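Local coordinates for protein abietadiene synthase, chloroplastic (Abies grandis, PDB 3S9V) that belongs to the plant terpene synthase family and serves in the chloroplast of grand fir as a large, multidomain, mainly helical enzyme, at residues E39-F44 with Y457-Y463; M47-T52 with P267-R273; Q360-T364 with Y393-A397; V526-S531 with T643-S648; V605-Q609 with V637-T643. One frame throughout, in Å; residues are numbered along the deposited sequence.

Contact 1: E39-F44 with Y457-Y463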
# COMPACT_ATOMS: atom_id res chain seq x y z
N GLU A 39 14.92 16.24 7.91
CA GLU A 39 14.65 16.86 6.62
C GLU A 39 13.29 16.45 6.08
O GLU A 39 12.58 17.24 5.46
CB GLU A 39 15.75 16.50 5.62
CG GLU A 39 17.06 17.23 5.87
CD GLU A 39 18.14 16.86 4.87
OE1 GLU A 39 19.20 17.53 4.87
OE2 GLU A 39 17.94 15.91 4.09
N ILE A 40 12.93 15.19 6.31
CA ILE A 40 11.65 14.66 5.86
C ILE A 40 10.53 15.18 6.75
O ILE A 40 9.41 15.39 6.29
CB ILE A 40 11.67 13.11 5.86
CG1 ILE A 40 12.60 12.62 4.74
CG2 ILE A 40 10.27 12.56 5.68
CD1 ILE A 40 12.79 11.13 4.72
N LYS A 41 10.84 15.41 8.02
CA LYS A 41 9.83 15.96 8.92
C LYS A 41 9.52 17.38 8.46
O LYS A 41 8.38 17.83 8.56
CB LYS A 41 10.33 15.99 10.37
CG LYS A 41 10.25 14.66 11.09
CD LYS A 41 10.58 14.84 12.56
CE LYS A 41 10.38 13.55 13.35
NZ LYS A 41 10.64 13.77 14.80
N ASN A 42 10.53 18.09 7.97
CA ASN A 42 10.31 19.45 7.49
C ASN A 42 9.43 19.40 6.24
O ASN A 42 8.57 20.26 6.05
CB ASN A 42 11.64 20.15 7.18
CG ASN A 42 11.46 21.63 6.88
OD1 ASN A 42 11.06 22.41 7.75
ND2 ASN A 42 11.76 22.03 5.65
N MET A 43 9.66 18.41 5.37
CA MET A 43 8.84 18.28 4.17
C MET A 43 7.38 18.19 4.58
O MET A 43 6.53 18.93 4.06
CB MET A 43 9.21 17.02 3.39
CG MET A 43 10.25 17.24 2.29
SD MET A 43 10.75 15.68 1.51
CE MET A 43 9.24 15.18 0.81
N PHE A 44 7.07 17.30 5.52
CA PHE A 44 5.69 17.16 5.98
C PHE A 44 5.12 18.46 6.54
O PHE A 44 3.97 18.80 6.29
CB PHE A 44 5.57 16.06 7.03
CG PHE A 44 5.42 14.68 6.45
CD1 PHE A 44 6.53 13.94 6.06
CD2 PHE A 44 4.15 14.13 6.27
CE1 PHE A 44 6.40 12.67 5.51
CE2 PHE A 44 4.00 12.86 5.72
CZ PHE A 44 5.13 12.12 5.34
N TYR A 457 7.52 15.84 -3.21
CA TYR A 457 7.23 15.23 -1.92
C TYR A 457 6.69 13.80 -1.99
O TYR A 457 6.34 13.21 -0.97
CB TYR A 457 6.30 16.14 -1.11
CG TYR A 457 6.91 17.49 -0.80
CD1 TYR A 457 8.26 17.74 -1.06
CD2 TYR A 457 6.16 18.51 -0.23
CE1 TYR A 457 8.85 18.99 -0.78
CE2 TYR A 457 6.73 19.76 0.05
CZ TYR A 457 8.07 19.99 -0.22
OH TYR A 457 8.64 21.21 0.06
N ILE A 458 6.65 13.24 -3.19
CA ILE A 458 6.21 11.86 -3.36
C ILE A 458 7.37 11.07 -3.96
O ILE A 458 7.67 9.95 -3.53
CB ILE A 458 4.99 11.74 -4.30
CG1 ILE A 458 3.84 12.60 -3.77
CG2 ILE A 458 4.57 10.28 -4.38
CD1 ILE A 458 2.62 12.62 -4.68
N SER A 459 8.02 11.66 -4.96
CA SER A 459 9.17 11.06 -5.64
C SER A 459 10.38 11.85 -5.14
O SER A 459 10.58 13.01 -5.52
CB SER A 459 9.05 11.21 -7.16
OG SER A 459 7.91 10.53 -7.66
N ASN A 460 11.17 11.22 -4.29
CA ASN A 460 12.31 11.89 -3.69
C ASN A 460 13.40 10.89 -3.30
O ASN A 460 13.12 9.83 -2.77
CB ASN A 460 11.82 12.64 -2.45
CG ASN A 460 12.89 13.48 -1.80
OD1 ASN A 460 13.90 12.96 -1.33
ND2 ASN A 460 12.68 14.79 -1.76
N GLU A 461 14.65 11.26 -3.57
CA GLU A 461 15.81 10.43 -3.26
C GLU A 461 15.97 10.23 -1.75
O GLU A 461 16.50 9.20 -1.31
CB GLU A 461 17.08 11.09 -3.81
CG GLU A 461 17.14 11.19 -5.32
CD GLU A 461 17.64 9.91 -5.97
OE1 GLU A 461 17.78 9.90 -7.21
OE2 GLU A 461 17.91 8.93 -5.24
N LYS A 462 15.53 11.20 -0.96
CA LYS A 462 15.67 11.11 0.49
C LYS A 462 14.84 10.02 1.17
O LYS A 462 15.29 9.42 2.14
CB LYS A 462 15.38 12.47 1.12
CG LYS A 462 16.41 13.51 0.73
CD LYS A 462 16.18 14.86 1.38
CE LYS A 462 17.31 15.81 1.01
NZ LYS A 462 17.07 17.20 1.48
N TYR A 463 13.64 9.75 0.66
CA TYR A 463 12.82 8.70 1.24
C TYR A 463 13.55 7.37 1.05
O TYR A 463 13.71 6.59 1.99
CB TYR A 463 11.45 8.59 0.54
CG TYR A 463 10.50 9.74 0.75
CD1 TYR A 463 10.38 10.37 1.99
CD2 TYR A 463 9.65 10.16 -0.27
CE1 TYR A 463 9.45 11.38 2.20
CE2 TYR A 463 8.70 11.16 -0.07
CZ TYR A 463 8.61 11.77 1.17
OH TYR A 463 7.68 12.77 1.38
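A helix flank packs against a turn and the start of another helix here: residues 39-44 of the N-terminal helix 29-46 meet residues 457-463, which lead into the long helix 461-491. The two partners are separated by 412 residues of chain, and together they bury 428 Å². Met-43 is the hub. Its CG lies over one face of the Tyr-457 ring, 4.2 Å from the centroid and 28° off the normal, a CH-pi contact, while its SD makes oblique Met-aromatic contacts at 4.9 Å from the Tyr-457 centroid and 5.1 Å from that of Tyr-463. Met-43 CE approaches Tyr-457 CD1 at 3.3 Å and Tyr-463 OH at 2.9 Å, unusually short for a methyl carbon and an oxygen. The two tyrosines are tied to each other by the hydrogen bond from Tyr-463 OH to Tyr-457 O (2.7 Å), which holds the 457-463 turn closed beside the thioether. One helical turn earlier, Ile-40 CD1 touches the edge of the Tyr-463 ring at CD1 (3.7 Å). Beside the apolar contacts, Glu-39 OE2 and Lys-462 NZ form a salt bridge at 3.0 Å; its hydrogen bond is weak. Asn-460 occupies the N-cap position of helix 461-491. Thr-279 of helix 269-282 also touches Tyr-463. The N-terminal helix, which in plant diterpene synthases completes the beta domain, packs on the turn into helix 461-491, consistent with the junction of beta and alpha domains.

Contact 2: M47-T52 with P267-R273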
# COMPACT_ATOMS: atom_id res chain seq x y z
N MET A 47 4.14 20.89 3.73
CA MET A 47 3.00 20.57 2.89
C MET A 47 1.85 21.56 3.01
O MET A 47 1.39 21.86 4.12
CB MET A 47 2.50 19.16 3.19
CG MET A 47 3.21 18.09 2.37
SD MET A 47 2.97 16.44 2.98
CE MET A 47 4.60 15.76 2.72
N GLY A 48 1.42 22.09 1.87
CA GLY A 48 0.33 23.04 1.83
C GLY A 48 -0.65 22.64 0.75
O GLY A 48 -1.33 21.62 0.88
N TYR A 49 -0.73 23.42 -0.33
CA TYR A 49 -1.63 23.07 -1.42
C TYR A 49 -0.94 22.18 -2.45
O TYR A 49 -1.57 21.72 -3.40
CB TYR A 49 -2.18 24.33 -2.09
CG TYR A 49 -3.23 25.01 -1.25
CD1 TYR A 49 -3.00 26.27 -0.71
CD2 TYR A 49 -4.46 24.39 -1.00
CE1 TYR A 49 -3.97 26.91 0.07
CE2 TYR A 49 -5.44 25.01 -0.22
CZ TYR A 49 -5.18 26.27 0.31
OH TYR A 49 -6.14 26.90 1.08
N GLY A 50 0.36 21.96 -2.25
CA GLY A 50 1.08 21.08 -3.16
C GLY A 50 2.34 21.64 -3.79
O GLY A 50 2.39 22.79 -4.21
N GLU A 51 3.36 20.79 -3.86
CA GLU A 51 4.62 21.18 -4.48
C GLU A 51 4.75 20.47 -5.82
O GLU A 51 4.62 19.25 -5.91
CB GLU A 51 5.79 20.79 -3.57
CG GLU A 51 5.95 21.70 -2.37
CD GLU A 51 6.07 23.15 -2.77
OE1 GLU A 51 6.90 23.46 -3.66
OE2 GLU A 51 5.35 23.99 -2.18
N THR A 52 5.00 21.25 -6.86
CA THR A 52 5.15 20.70 -8.19
C THR A 52 5.93 21.67 -9.07
O THR A 52 6.25 22.78 -8.65
CB THR A 52 3.77 20.40 -8.83
OG1 THR A 52 3.95 19.78 -10.10
CG2 THR A 52 2.98 21.67 -9.00
N PRO A 267 -5.37 22.84 -6.77
CA PRO A 267 -4.26 22.44 -5.88
C PRO A 267 -4.06 20.92 -5.90
O PRO A 267 -4.73 20.20 -6.64
CB PRO A 267 -4.72 22.97 -4.52
CG PRO A 267 -6.22 22.84 -4.59
CD PRO A 267 -6.53 23.32 -5.99
N LEU A 268 -3.13 20.43 -5.07
CA LEU A 268 -2.83 19.00 -5.03
C LEU A 268 -2.68 18.49 -3.60
O LEU A 268 -2.01 17.49 -3.35
CB LEU A 268 -1.54 18.74 -5.81
CG LEU A 268 -1.55 19.17 -7.28
CD1 LEU A 268 -0.16 19.00 -7.88
CD2 LEU A 268 -2.57 18.33 -8.06
N ASP A 269 -3.33 19.18 -2.66
CA ASP A 269 -3.25 18.88 -1.24
C ASP A 269 -3.62 17.48 -0.75
O ASP A 269 -2.99 16.97 0.17
CB ASP A 269 -4.04 19.92 -0.44
CG ASP A 269 -5.49 20.05 -0.91
OD1 ASP A 269 -6.33 20.48 -0.09
OD2 ASP A 269 -5.78 19.74 -2.08
N LEU A 270 -4.63 16.85 -1.34
CA LEU A 270 -5.02 15.51 -0.89
C LEU A 270 -4.12 14.46 -1.53
O LEU A 270 -3.72 13.47 -0.90
CB LEU A 270 -6.47 15.22 -1.24
CG LEU A 270 -7.56 16.19 -0.79
CD1 LEU A 270 -8.91 15.53 -1.00
CD2 LEU A 270 -7.39 16.55 0.68
N PHE A 271 -3.82 14.68 -2.80
CA PHE A 271 -2.96 13.77 -3.54
C PHE A 271 -1.57 13.76 -2.89
O PHE A 271 -1.02 12.69 -2.61
CB PHE A 271 -2.91 14.23 -5.00
CG PHE A 271 -1.82 13.58 -5.81
CD1 PHE A 271 -1.60 12.21 -5.75
CD2 PHE A 271 -1.03 14.34 -6.67
CE1 PHE A 271 -0.62 11.60 -6.52
CE2 PHE A 271 -0.04 13.75 -7.44
CZ PHE A 271 0.17 12.38 -7.37
N GLU A 272 -1.02 14.93 -2.60
CA GLU A 272 0.31 15.01 -2.01
C GLU A 272 0.42 14.37 -0.62
O GLU A 272 1.37 13.62 -0.35
CB GLU A 272 0.76 16.47 -1.94
CG GLU A 272 2.15 16.63 -1.35
CD GLU A 272 2.72 18.01 -1.57
OE1 GLU A 272 2.31 18.97 -0.87
OE2 GLU A 272 3.58 18.14 -2.46
N ARG A 273 -0.53 14.67 0.25
CA ARG A 273 -0.51 14.11 1.60
C ARG A 273 -0.68 12.60 1.65
O ARG A 273 0.05 11.91 2.36
CB ARG A 273 -1.56 14.79 2.48
CG ARG A 273 -1.19 16.21 2.92
CD ARG A 273 -2.31 16.85 3.71
NE ARG A 273 -1.94 18.15 4.25
CZ ARG A 273 -1.78 19.25 3.52
NH1 ARG A 273 -1.97 19.22 2.21
NH2 ARG A 273 -1.44 20.39 4.11
O HOH W 1 2.62 21.62 -0.55
O HOH W 2 0.14 18.71 0.49
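Residues 47-52 leave the N-terminal helix 29-46 and pass the start of helix 269-282, a junction consistent with the place where plant diterpene synthases insert their gamma domain into the helical beta domain. Met-47 comes first: its CB lies over one face of the Arg-273 guanidinium, and its CG is 3.5 Å from Glu-272 OE1. Gly-48 O then accepts from Arg-273 NH1 (2.8 Å, 168°), which also donates to Asp-269 O (3.2 Å), so one side chain joins the loop to the helix's first turn. Water 1 accepts from Gly-48 N (2.7 Å) and, weakly, Gly-50 N (2.8 Å), and donates to Glu-272 OE1 (2.7 Å). Tyr-49 packs CB against Pro-267 CB (3.8 Å), a proline preceded by a cis peptide, and its O accepts from Leu-268 N, the N-cap residue (2.6 Å, 164°). Gly-50, at phi 126°, has no room for a side chain: an ideal CB would lie 3.0 Å from Leu-268 CB. Glu-51 N donates to Glu-272 OE2 at 3.0 Å and 163°, while the Glu-51 carboxylate pairs with Lys-257. Thr-52, its OG1 bonded to Met-454 O, places CG2 4.3 Å from Leu-268 CD1.

Contact 3: Q360-T364 with Y393-A397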
# COMPACT_ATOMS: atom_id res chain seq x y z
N GLN A 360 -12.46 4.91 -18.38
CA GLN A 360 -11.04 5.05 -18.14
C GLN A 360 -10.56 4.44 -16.82
O GLN A 360 -11.24 4.53 -15.80
CB GLN A 360 -10.65 6.53 -18.18
CG GLN A 360 -9.16 6.79 -18.03
CD GLN A 360 -8.87 8.24 -17.69
OE1 GLN A 360 -9.32 9.15 -18.39
NE2 GLN A 360 -8.10 8.45 -16.63
N ARG A 361 -9.38 3.83 -16.88
CA ARG A 361 -8.73 3.22 -15.72
C ARG A 361 -7.39 2.65 -16.18
O ARG A 361 -7.20 2.35 -17.36
CB ARG A 361 -9.58 2.10 -15.13
CG ARG A 361 -9.81 0.91 -16.05
CD ARG A 361 -10.67 -0.14 -15.37
NE ARG A 361 -11.08 -1.18 -16.30
CZ ARG A 361 -11.85 -2.21 -15.96
NH1 ARG A 361 -12.30 -2.33 -14.72
NH2 ARG A 361 -12.18 -3.12 -16.87
N GLY A 362 -6.46 2.51 -15.24
CA GLY A 362 -5.14 1.98 -15.57
C GLY A 362 -4.50 1.18 -14.45
O GLY A 362 -4.93 1.24 -13.30
N VAL A 363 -3.44 0.45 -14.79
CA VAL A 363 -2.72 -0.38 -13.84
C VAL A 363 -2.48 0.28 -12.49
O VAL A 363 -2.75 -0.31 -11.44
CB VAL A 363 -1.37 -0.83 -14.40
CG1 VAL A 363 -0.63 -1.65 -13.35
CG2 VAL A 363 -1.57 -1.63 -15.67
N THR A 364 -1.97 1.51 -12.51
CA THR A 364 -1.69 2.21 -11.28
C THR A 364 -2.92 2.35 -10.38
O THR A 364 -2.89 1.96 -9.22
CB THR A 364 -1.08 3.59 -11.56
OG1 THR A 364 0.17 3.42 -12.24
CG2 THR A 364 -0.83 4.35 -10.28
N TYR A 393 -8.34 -7.55 -13.78
CA TYR A 393 -7.71 -6.51 -14.58
C TYR A 393 -6.18 -6.46 -14.43
O TYR A 393 -5.47 -6.27 -15.41
CB TYR A 393 -8.32 -5.15 -14.24
CG TYR A 393 -7.66 -4.00 -14.96
CD1 TYR A 393 -6.45 -3.47 -14.51
CD2 TYR A 393 -8.24 -3.44 -16.10
CE1 TYR A 393 -5.84 -2.42 -15.16
CE2 TYR A 393 -7.63 -2.39 -16.77
CZ TYR A 393 -6.43 -1.88 -16.29
OH TYR A 393 -5.83 -0.83 -16.94
N LEU A 394 -5.69 -6.62 -13.20
CA LEU A 394 -4.24 -6.58 -12.99
C LEU A 394 -3.55 -7.79 -13.61
O LEU A 394 -2.46 -7.66 -14.17
CB LEU A 394 -3.91 -6.50 -11.49
CG LEU A 394 -4.20 -5.14 -10.83
CD1 LEU A 394 -3.89 -5.23 -9.35
CD2 LEU A 394 -3.37 -4.05 -11.49
N ARG A 395 -4.19 -8.96 -13.51
CA ARG A 395 -3.62 -10.18 -14.07
C ARG A 395 -3.63 -10.15 -15.59
O ARG A 395 -2.71 -10.67 -16.23
CB ARG A 395 -4.38 -11.41 -13.57
CG ARG A 395 -4.06 -11.75 -12.13
CD ARG A 395 -4.71 -13.03 -11.66
NE ARG A 395 -4.38 -13.30 -10.27
CZ ARG A 395 -3.15 -13.56 -9.81
NH1 ARG A 395 -2.12 -13.58 -10.64
NH2 ARG A 395 -2.96 -13.79 -8.52
N ASN A 396 -4.65 -9.54 -16.17
CA ASN A 396 -4.70 -9.45 -17.62
C ASN A 396 -3.70 -8.40 -18.10
O ASN A 396 -3.27 -8.41 -19.25
CB ASN A 396 -6.11 -9.08 -18.08
CG ASN A 396 -6.27 -9.20 -19.58
OD1 ASN A 396 -6.18 -10.28 -20.15
ND2 ASN A 396 -6.50 -8.06 -20.23
N ALA A 397 -3.31 -7.50 -17.20
CA ALA A 397 -2.36 -6.45 -17.53
C ALA A 397 -0.91 -6.94 -17.49
O ALA A 397 -0.07 -6.48 -18.27
CB ALA A 397 -2.53 -5.27 -16.59
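No clear hydrogen bond crosses this small surface contact, which buries 268 Å², so van der Waals and aromatic contacts carry it. The aromatic part centres on Tyr-393, whose CA-to-CB bond points toward residues 360-364. Its CD2 lies over one face of the Arg-361 guanidinium, 3.6 Å from NE, and its OH sits 3.2 Å from Gly-362 CA, close against the N-cap residue of helix 363-373. The charged end of Arg-361 is engaged beyond the two segments: NH1 makes a salt bridge with Glu-351 and bonds to Phe-352 O. The aliphatic part belongs to Val-363, which meets three residues: CG2 lies 3.9 Å from Ala-397 CB and 4.4 Å from Tyr-393 CE1, while CG1 lies 4.1 Å from Leu-394 CD2. Helix 413-422 packs on Val-363 and Leu-394 as well. The start of helix 363-373 thus meets the end of the next helix, 381-397, consistent with the paired helices of the alpha-barrel fold of the terpene synthase N-terminal domain.

Contact 4: V526-S531 with T643-S648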
# COMPACT_ATOMS: atom_id res chain seq x y z
N VAL A 526 11.73 -13.61 23.40
CA VAL A 526 10.73 -14.41 24.10
C VAL A 526 9.71 -15.01 23.14
O VAL A 526 9.20 -16.09 23.38
CB VAL A 526 10.01 -13.57 25.17
CG1 VAL A 526 8.98 -14.43 25.89
CG2 VAL A 526 11.02 -13.02 26.17
N TYR A 527 9.43 -14.31 22.05
CA TYR A 527 8.47 -14.79 21.05
C TYR A 527 9.08 -16.03 20.40
O TYR A 527 8.42 -17.06 20.24
CB TYR A 527 8.24 -13.69 20.00
CG TYR A 527 7.14 -13.97 19.01
CD1 TYR A 527 7.24 -15.01 18.10
CD2 TYR A 527 6.00 -13.17 18.97
CE1 TYR A 527 6.23 -15.26 17.17
CE2 TYR A 527 4.99 -13.41 18.06
CZ TYR A 527 5.11 -14.46 17.16
OH TYR A 527 4.10 -14.69 16.25
N THR A 528 10.35 -15.92 20.05
CA THR A 528 11.07 -17.01 19.41
C THR A 528 11.21 -18.25 20.30
O THR A 528 10.96 -19.37 19.84
CB THR A 528 12.47 -16.54 18.99
OG1 THR A 528 12.34 -15.44 18.08
CG2 THR A 528 13.25 -17.68 18.35
N LYS A 529 11.60 -18.05 21.55
CA LYS A 529 11.75 -19.18 22.47
C LYS A 529 10.41 -19.84 22.74
O LYS A 529 10.30 -21.07 22.71
CB LYS A 529 12.38 -18.72 23.78
CG LYS A 529 13.89 -18.47 23.64
CD LYS A 529 14.47 -17.79 24.87
CE LYS A 529 15.95 -17.51 24.67
NZ LYS A 529 16.53 -16.71 25.79
N THR A 530 9.39 -19.03 22.97
CA THR A 530 8.06 -19.56 23.24
C THR A 530 7.50 -20.32 22.04
O THR A 530 6.91 -21.38 22.20
CB THR A 530 7.09 -18.44 23.63
OG1 THR A 530 7.71 -17.63 24.65
CG2 THR A 530 5.81 -19.02 24.18
N SER A 531 7.70 -19.78 20.83
CA SER A 531 7.22 -20.45 19.62
C SER A 531 7.94 -21.78 19.44
O SER A 531 7.33 -22.80 19.13
CB SER A 531 7.46 -19.59 18.38
OG SER A 531 6.75 -18.37 18.46
N THR A 643 -0.71 -18.81 22.88
CA THR A 643 0.35 -18.96 23.89
C THR A 643 1.54 -18.04 23.60
O THR A 643 2.04 -17.35 24.50
CB THR A 643 0.82 -20.44 23.95
OG1 THR A 643 -0.24 -21.23 24.47
CG2 THR A 643 2.08 -20.60 24.82
N VAL A 644 1.98 -18.03 22.35
CA VAL A 644 3.09 -17.20 21.92
C VAL A 644 2.78 -15.73 22.21
O VAL A 644 3.61 -15.00 22.76
CB VAL A 644 3.34 -17.39 20.42
CG1 VAL A 644 4.54 -16.55 19.98
CG2 VAL A 644 3.54 -18.87 20.12
N VAL A 645 1.57 -15.31 21.86
CA VAL A 645 1.15 -13.93 22.09
C VAL A 645 1.07 -13.55 23.57
O VAL A 645 1.63 -12.55 23.99
CB VAL A 645 -0.22 -13.66 21.45
CG1 VAL A 645 -0.76 -12.31 21.91
CG2 VAL A 645 -0.09 -13.68 19.93
N LEU A 646 0.37 -14.36 24.35
CA LEU A 646 0.19 -14.07 25.76
C LEU A 646 1.49 -13.98 26.56
O LEU A 646 1.59 -13.20 27.51
CB LEU A 646 -0.76 -15.09 26.38
CG LEU A 646 -2.18 -14.98 25.78
CD1 LEU A 646 -3.08 -16.07 26.36
CD2 LEU A 646 -2.76 -13.61 26.07
N ILE A 647 2.50 -14.75 26.19
CA ILE A 647 3.76 -14.67 26.90
C ILE A 647 4.60 -13.50 26.37
O ILE A 647 5.22 -12.78 27.15
CB ILE A 647 4.51 -16.01 26.83
CG1 ILE A 647 3.63 -17.10 27.47
CG2 ILE A 647 5.85 -15.90 27.55
CD1 ILE A 647 4.29 -18.43 27.63
N SER A 648 4.60 -13.29 25.06
CA SER A 648 5.34 -12.18 24.46
C SER A 648 4.80 -10.81 24.92
O SER A 648 5.57 -9.85 25.05
CB SER A 648 5.26 -12.25 22.93
OG SER A 648 5.88 -13.42 22.43
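Along residues 643-648, packing against helix 521-541 starts at Thr-643, whose CG2 lies 4.1 Å from Thr-530 CG2; its hydroxyl is bonded to Gln-609. Val-644 follows, fitting closely: CG1 stands 3.4 Å from the Tyr-527 ring centroid, 7° off the normal, a CH-pi contact above the face, and is 3.2 Å from Ser-531 OG. The methyl CG2 of Thr-530 reaches Val-644 CA at 4.0 Å. One turn on, Ile-647 CD1 takes the same Thr-530 CG2 at 3.8 Å while Ile-647 CG2 meets Val-526 CG1, also at 3.8 Å. Ser-648 ends with OG 3.2 Å from Tyr-527 CA, and its small side chain lets Ser-648 CA and Tyr-527 CA come to 5.3 Å. The local axes approach to 9.0 Å at 143°, a roughly antiparallel pair within the helical bundle of the class I terpene synthase fold; helix 521-541 carries the family's DDXXD sequence near its C-terminal end. Three hydroxyls bond within their own helices: Thr-530 OG1 to Val-526 O (2.5 Å), Ser-531 OG to Tyr-527 O (2.8 Å) and Ser-648 OG to Val-644 O (2.8 Å). With no hydrogen bond crossing, the interface behaves as apolar despite its threonines and serines.

Contact 5: V605-Q609 with V637-T643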
# COMPACT_ATOMS: atom_id res chain seq x y z
N VAL A 605 -1.18 -19.86 31.22
CA VAL A 605 -1.13 -19.80 29.76
C VAL A 605 -0.82 -21.21 29.25
O VAL A 605 -1.52 -21.72 28.38
CB VAL A 605 -0.04 -18.84 29.25
CG1 VAL A 605 0.14 -19.00 27.73
CG2 VAL A 605 -0.41 -17.41 29.60
N TRP A 606 0.22 -21.82 29.82
CA TRP A 606 0.64 -23.16 29.43
C TRP A 606 -0.36 -24.25 29.84
O TRP A 606 -0.52 -25.25 29.13
CB TRP A 606 2.04 -23.48 29.99
CG TRP A 606 3.15 -22.90 29.15
CD1 TRP A 606 3.95 -21.85 29.47
CD2 TRP A 606 3.51 -23.29 27.82
NE1 TRP A 606 4.78 -21.55 28.41
CE2 TRP A 606 4.53 -22.42 27.39
CE3 TRP A 606 3.06 -24.30 26.94
CZ2 TRP A 606 5.12 -22.52 26.12
CZ3 TRP A 606 3.64 -24.39 25.67
CH2 TRP A 606 4.66 -23.50 25.27
N LYS A 607 -1.03 -24.05 30.97
CA LYS A 607 -2.02 -25.02 31.44
C LYS A 607 -3.03 -25.30 30.34
O LYS A 607 -3.28 -26.44 29.99
CB LYS A 607 -2.74 -24.48 32.68
CG LYS A 607 -3.96 -25.29 33.12
CD LYS A 607 -4.69 -24.61 34.27
CE LYS A 607 -6.01 -25.30 34.59
NZ LYS A 607 -5.83 -26.73 34.96
N VAL A 608 -3.61 -24.23 29.79
CA VAL A 608 -4.61 -24.37 28.74
C VAL A 608 -4.03 -24.95 27.45
O VAL A 608 -4.68 -25.73 26.76
CB VAL A 608 -5.29 -23.01 28.44
CG1 VAL A 608 -6.29 -23.14 27.29
CG2 VAL A 608 -6.01 -22.52 29.70
N GLN A 609 -2.79 -24.58 27.15
CA GLN A 609 -2.12 -25.07 25.94
C GLN A 609 -1.89 -26.59 26.02
O GLN A 609 -2.17 -27.32 25.06
CB GLN A 609 -0.78 -24.37 25.76
CG GLN A 609 -0.09 -24.71 24.45
CD GLN A 609 -0.91 -24.27 23.26
OE1 GLN A 609 -1.24 -23.09 23.13
NE2 GLN A 609 -1.25 -25.21 22.38
N VAL A 637 -6.85 -23.62 19.67
CA VAL A 637 -5.93 -23.42 20.78
C VAL A 637 -4.66 -24.26 20.63
O VAL A 637 -3.55 -23.79 20.89
CB VAL A 637 -6.60 -23.76 22.13
CG1 VAL A 637 -5.59 -23.68 23.24
CG2 VAL A 637 -7.75 -22.79 22.39
N SER A 638 -4.81 -25.51 20.18
CA SER A 638 -3.66 -26.39 20.02
C SER A 638 -2.66 -25.83 19.01
O SER A 638 -1.48 -26.14 19.08
CB SER A 638 -4.09 -27.79 19.57
OG SER A 638 -4.47 -27.77 18.20
N ILE A 639 -3.13 -25.00 18.07
CA ILE A 639 -2.24 -24.42 17.07
C ILE A 639 -1.18 -23.54 17.77
O ILE A 639 -0.18 -23.16 17.17
CB ILE A 639 -3.06 -23.62 15.99
CG1 ILE A 639 -2.17 -23.30 14.79
CG2 ILE A 639 -3.68 -22.36 16.59
CD1 ILE A 639 -1.61 -24.54 14.10
N ALA A 640 -1.43 -23.24 19.04
CA ALA A 640 -0.53 -22.48 19.91
C ALA A 640 -0.18 -21.02 19.65
O ALA A 640 0.72 -20.49 20.31
CB ALA A 640 0.76 -23.28 20.10
N LEU A 641 -0.86 -20.35 18.74
CA LEU A 641 -0.56 -18.95 18.49
C LEU A 641 -0.92 -18.10 19.71
O LEU A 641 -0.21 -17.15 20.05
CB LEU A 641 -1.32 -18.44 17.26
CG LEU A 641 -1.01 -19.23 15.98
CD1 LEU A 641 -1.78 -18.63 14.82
CD2 LEU A 641 0.49 -19.20 15.70
N GLY A 642 -2.01 -18.45 20.38
CA GLY A 642 -2.42 -17.70 21.55
C GLY A 642 -1.33 -17.66 22.62
O GLY A 642 -1.06 -16.61 23.20
N THR A 643 -0.71 -18.81 22.88
CA THR A 643 0.35 -18.96 23.89
C THR A 643 1.54 -18.04 23.60
O THR A 643 2.04 -17.35 24.50
CB THR A 643 0.82 -20.44 23.95
OG1 THR A 643 -0.24 -21.23 24.47
CG2 THR A 643 2.08 -20.60 24.82
O HOH W 3 -2.87 -21.01 22.09
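Gln-609 anchors helix 599-621 to the break between helices 628-638 and 641-648. Thr-643 OG1 donates to Gln-609 OE1 at 2.5 Å, and Gln-609 NE2 donates to Val-637 O at 3.1 Å with an N-H...O angle of 144°, so the two ends of one amide are bonded on the two sides of the break. Water 3 adds a bridge, donating to Gln-609 OE1 (2.8 Å) and accepting from Thr-643 N (3.2 Å). Arg-666, outside both segments, uses NH1 to bond Thr-643 OG1 and Val-605 O, tying helices 599-621 and 641-648 a second time. Between the bonded points Ala-640 departs from helical geometry with phi 65°, and its CA sits 3.4 Å from Gln-609 OE1. Such an interruption is consistent with the break in helix G that marks the class I terpene synthase fold. Packing extends from there in two directions. Toward the N-terminal end of 605-609, Thr-643 CG2 lies over the six-membered ring of Trp-606, 3.9 Å from its centroid and 12° off the normal, a CH-pi contact, and is 3.8 Å from Val-605 CG1. The indole has edge-to-face partners in Phe-579 and Phe-583 and touches Thr-530 of helix 521-541. On the Val-637 side, Val-608 CG1 meets Val-637 CG1 at 4.1 Å.

How the contacts relate
From the N terminus, contact 1 opens first and closes last of the first three. Contacts 2 and 3 both fall within that loop, one after the other. Contacts 1 and 2 join the N-terminal helix and its following loop to helices 461-491 and 269-282, and touch through Tyr-457, which packs on Met-47, Glu-51 and Glu-272. Contact 3, about 8 Å from contact 2 at the nearest atoms, joins the successive helices 363-373 and 381-397. Contact 4 then opens in the metal-binding domain and encloses contact 5; sharing Thr-643, they join helices 521-541 and 599-621 through 641-648. No loops cross. The two groups lie at least about 24 Å apart between nearest atoms.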